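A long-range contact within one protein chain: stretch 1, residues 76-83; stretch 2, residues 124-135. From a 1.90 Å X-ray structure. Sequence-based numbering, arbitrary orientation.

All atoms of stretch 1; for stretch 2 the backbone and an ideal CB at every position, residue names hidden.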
# COMPACT_ATOMS: atom_id res chain seq x y z
N VAL A 76 10.15 10.98 -13.65
CA VAL A 76 10.43 11.02 -15.08
C VAL A 76 9.99 9.73 -15.74
O VAL A 76 10.09 8.64 -15.17
CB VAL A 76 11.91 11.32 -15.40
CG1 VAL A 76 12.27 12.71 -14.89
CG2 VAL A 76 12.84 10.28 -14.79
N ASN A 77 9.46 9.84 -16.96
CA ASN A 77 8.99 8.70 -17.73
C ASN A 77 10.15 8.12 -18.54
O ASN A 77 10.19 8.15 -19.76
CB ASN A 77 7.82 9.09 -18.63
CG ASN A 77 8.12 10.18 -19.64
OD1 ASN A 77 8.87 11.11 -19.36
ND2 ASN A 77 7.54 10.09 -20.83
N ASN A 78 11.12 7.56 -17.83
CA ASN A 78 12.33 7.00 -18.40
C ASN A 78 12.77 5.78 -17.59
O ASN A 78 13.03 5.90 -16.39
CB ASN A 78 13.44 8.06 -18.40
CG ASN A 78 14.63 7.58 -19.22
OD1 ASN A 78 15.44 6.80 -18.72
ND2 ASN A 78 14.68 7.98 -20.48
N ALA A 79 12.87 4.62 -18.23
CA ALA A 79 13.21 3.40 -17.52
C ALA A 79 14.65 3.35 -17.06
O ALA A 79 14.92 2.95 -15.92
CB ALA A 79 12.87 2.20 -18.40
N LYS A 80 15.59 3.82 -17.87
CA LYS A 80 17.00 3.85 -17.49
C LYS A 80 17.25 4.73 -16.27
O LYS A 80 18.11 4.42 -15.45
CB LYS A 80 17.88 4.31 -18.66
CG LYS A 80 19.37 4.31 -18.33
CD LYS A 80 20.22 4.66 -19.53
CE LYS A 80 21.70 4.56 -19.17
NZ LYS A 80 22.47 5.71 -19.74
N SER A 81 16.46 5.78 -16.08
CA SER A 81 16.59 6.66 -14.93
C SER A 81 16.34 5.97 -13.59
O SER A 81 16.83 6.46 -12.58
CB SER A 81 15.65 7.86 -15.06
OG SER A 81 16.18 8.78 -16.00
N PHE A 82 15.58 4.88 -13.56
CA PHE A 82 15.27 4.15 -12.34
C PHE A 82 15.98 2.81 -12.23
O PHE A 82 15.75 2.07 -11.27
CB PHE A 82 13.74 3.92 -12.27
CG PHE A 82 12.97 5.19 -12.00
CD1 PHE A 82 12.59 6.02 -13.03
CD2 PHE A 82 12.66 5.56 -10.70
CE1 PHE A 82 11.91 7.20 -12.78
CE2 PHE A 82 11.98 6.73 -10.44
CZ PHE A 82 11.60 7.56 -11.48
N GLU A 83 16.83 2.45 -13.19
CA GLU A 83 17.48 1.14 -13.13
C GLU A 83 18.50 1.05 -12.01
O GLU A 83 19.12 2.05 -11.64
CB GLU A 83 18.15 0.79 -14.47
CG GLU A 83 19.49 1.47 -14.69
CD GLU A 83 20.11 1.17 -16.04
OE1 GLU A 83 19.41 0.66 -16.93
OE2 GLU A 83 21.31 1.46 -16.22
N UNK A 124 0.89 5.54 -16.45
CA UNK A 124 0.28 5.35 -17.75
C UNK A 124 0.87 6.16 -18.89
O UNK A 124 0.27 6.17 -19.97
CB UNK A 124 -1.21 5.68 -17.64
N UNK A 125 2.02 6.78 -18.72
CA UNK A 125 2.65 7.57 -19.78
C UNK A 125 3.69 6.77 -20.55
O UNK A 125 4.54 6.11 -19.96
CB UNK A 125 3.30 8.82 -19.19
N UNK A 126 3.63 6.83 -21.89
CA UNK A 126 4.64 6.14 -22.69
C UNK A 126 6.03 6.57 -22.22
O UNK A 126 6.30 7.76 -22.09
CB UNK A 126 4.45 6.43 -24.18
N UNK A 127 6.90 5.60 -21.97
CA UNK A 127 8.26 5.92 -21.56
C UNK A 127 9.03 6.52 -22.73
O UNK A 127 8.73 6.22 -23.89
CB UNK A 127 8.97 4.67 -21.03
N UNK A 128 10.04 7.34 -22.46
CA UNK A 128 10.87 7.95 -23.49
C UNK A 128 11.77 6.88 -24.15
O UNK A 128 12.20 6.90 -25.29
CB UNK A 128 11.72 9.08 -22.89
N UNK A 129 12.10 5.92 -23.33
CA UNK A 129 12.94 4.77 -23.44
C UNK A 129 12.38 3.50 -24.04
O UNK A 129 13.13 2.57 -24.36
CB UNK A 129 13.45 4.44 -22.04
N UNK A 130 11.06 3.32 -24.00
CA UNK A 130 10.43 2.09 -24.47
C UNK A 130 9.21 2.42 -25.32
O UNK A 130 8.76 3.57 -25.36
CB UNK A 130 10.04 1.20 -23.29
N UNK A 131 8.63 1.41 -25.97
CA UNK A 131 7.44 1.62 -26.79
C UNK A 131 6.18 1.77 -25.95
O UNK A 131 5.14 2.23 -26.43
CB UNK A 131 7.27 0.46 -27.77
N UNK A 132 6.24 1.31 -24.70
CA UNK A 132 5.07 1.25 -23.83
C UNK A 132 5.22 2.06 -22.54
O UNK A 132 6.30 2.54 -22.20
CB UNK A 132 4.77 -0.21 -23.48
N UNK A 133 4.11 2.15 -21.81
CA UNK A 133 4.09 2.78 -20.50
C UNK A 133 4.40 1.73 -19.44
O UNK A 133 4.45 0.54 -19.75
CB UNK A 133 2.74 3.45 -20.23
N UNK A 134 4.57 2.15 -18.18
CA UNK A 134 4.82 1.19 -17.11
C UNK A 134 3.66 0.21 -16.96
O UNK A 134 3.88 -0.99 -16.77
CB UNK A 134 5.06 1.92 -15.79
N UNK A 135 2.42 0.70 -17.01
CA UNK A 135 1.28 -0.22 -16.83
C UNK A 135 1.11 -1.20 -17.97
O UNK A 135 0.65 -2.32 -17.75
CB UNK A 135 -0.02 0.58 -16.67

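Position 124 has nothing of stretch 1 near its ideal CB, so the contact sets no demand here. It is Gly 124.

Position 125 points toward stretch 1, with its ideal CB 4.6 Å from Asn 77 CB. A medium-sized side chain, apolar or polar, would fit beside the asparagine. It is Val 125, whose CG1 lies 3.6 Å from Asn 77 ND2.

Position 126 points away, so a long or polar side chain would suit. Its backbone matters more: Asn 77 ND2 donates to the carbonyl O of 126 at 2.9 Å. The residue is Lys 126.

Position 127 points sideways, past Asn 77 O and near the backbone of Asn 78 and Ala 79. The methyl of Ala 79 favours an apolar side chain, branched or not. It is Leu 127, and its CD1 lies 4.2 Å from Ala 79 CB.

Position 128 points toward stretch 1. Its backbone N donates to Asn 77 O at 2.8 Å, nearly straight at 166°, a bond between the two stretches that does not depend on the side chain. The ideal CB is 4.0 Å from Asn 78 ND2, so an acceptor would suit: Asn, Gln, Asp or Glu. It is Gln 128. Its OE1 accepts from Asn 78 ND2 at 3.2 Å, and its NE2 lies 3.2 Å from Asn 77 OD1.

Position 129 also points toward stretch 1, near the backbone N atoms of Ala 79 and Lys 80. These donors call for a short acceptor, such as Asp, Asn, Ser or Thr. It is Asp 129. OD2 accepts from Lys 80 N at 2.8 Å. The same oxygen is 3.3 Å from Asn 78 OD1, but both are acceptors and do not bond.

Position 130 points sideways, with nothing of stretch 1 close to its ideal CB. A long side chain could still reach across. It is Lys 130, whose CE lies 4.3 Å from Ala 79 CB.

Positions 131, 132, 133 and 135 are out of reach, leaving the choice open. They are Lys 131, Val 132, Ser 133 and Trp 135; the serine caps a backbone N just past the stretch.

Position 134 points sideways, too far for a small side chain to touch stretch 1. A large one could reach Ala 79 and Phe 82. It is Trp 134. CH2 lies 4.0 Å from Ala 79 CB, and CZ2 4.3 Å from Phe 82 CD1. Its NE1 donates to a water that also bonds Val 76 O.

Stretch 2 (124-135) GVKLQDKKVSWW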
# COMPACT_ATOMS: atom_id res chain seq x y z
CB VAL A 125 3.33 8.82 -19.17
CG1 VAL A 125 3.98 9.68 -20.25
CG2 VAL A 125 2.32 9.63 -18.38
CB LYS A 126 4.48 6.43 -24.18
CG LYS A 126 5.57 5.79 -25.04
CD LYS A 126 5.47 6.24 -26.49
CE LYS A 126 6.58 5.62 -27.32
NZ LYS A 126 7.93 5.96 -26.78
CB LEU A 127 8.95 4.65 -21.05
CG LEU A 127 8.22 3.94 -19.90
CD1 LEU A 127 8.87 2.59 -19.59
CD2 LEU A 127 8.20 4.83 -18.66
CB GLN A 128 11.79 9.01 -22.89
CG GLN A 128 11.08 10.15 -22.18
CD GLN A 128 12.03 11.03 -21.38
OE1 GLN A 128 13.20 10.71 -21.18
NE2 GLN A 128 11.53 12.16 -20.90
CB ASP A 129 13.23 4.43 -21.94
CG ASP A 129 14.73 4.37 -21.72
OD1 ASP A 129 15.45 4.63 -22.72
OD2 ASP A 129 15.15 4.06 -20.60
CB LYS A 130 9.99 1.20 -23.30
CG LYS A 130 11.00 0.82 -22.25
CD LYS A 130 12.05 -0.14 -22.77
CE LYS A 130 13.06 -0.49 -21.70
NZ LYS A 130 14.23 -1.25 -22.24
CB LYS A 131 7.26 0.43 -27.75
CG LYS A 131 8.01 0.58 -29.07
CD LYS A 131 7.48 -0.40 -30.11
CE LYS A 131 6.17 0.11 -30.70
NZ LYS A 131 5.72 -0.73 -31.85
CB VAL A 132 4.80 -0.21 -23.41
CG1 VAL A 132 4.25 -1.04 -24.56
CG2 VAL A 132 6.06 -0.84 -22.85
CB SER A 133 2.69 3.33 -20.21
OG SER A 133 1.76 2.26 -20.04
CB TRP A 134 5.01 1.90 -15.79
CG TRP A 134 6.14 2.84 -15.59
CD1 TRP A 134 6.02 4.18 -15.32
CD2 TRP A 134 7.55 2.57 -15.57
NE1 TRP A 134 7.26 4.75 -15.16
CE2 TRP A 134 8.21 3.78 -15.30
CE3 TRP A 134 8.31 1.42 -15.77
CZ2 TRP A 134 9.60 3.88 -15.23
CZ3 TRP A 134 9.69 1.51 -15.69
CH2 TRP A 134 10.32 2.73 -15.43
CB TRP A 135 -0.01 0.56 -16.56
CG TRP A 135 0.01 1.33 -15.28
CD1 TRP A 135 0.67 1.04 -14.12
CD2 TRP A 135 -0.73 2.53 -15.02
NE1 TRP A 135 0.42 2.00 -13.17
CE2 TRP A 135 -0.43 2.93 -13.70
CE3 TRP A 135 -1.57 3.33 -15.81
CZ2 TRP A 135 -0.98 4.09 -13.14
CZ3 TRP A 135 -2.11 4.48 -15.25
CH2 TRP A 135 -1.80 4.85 -13.92
O HOH W 1 7.52 7.48 -14.51
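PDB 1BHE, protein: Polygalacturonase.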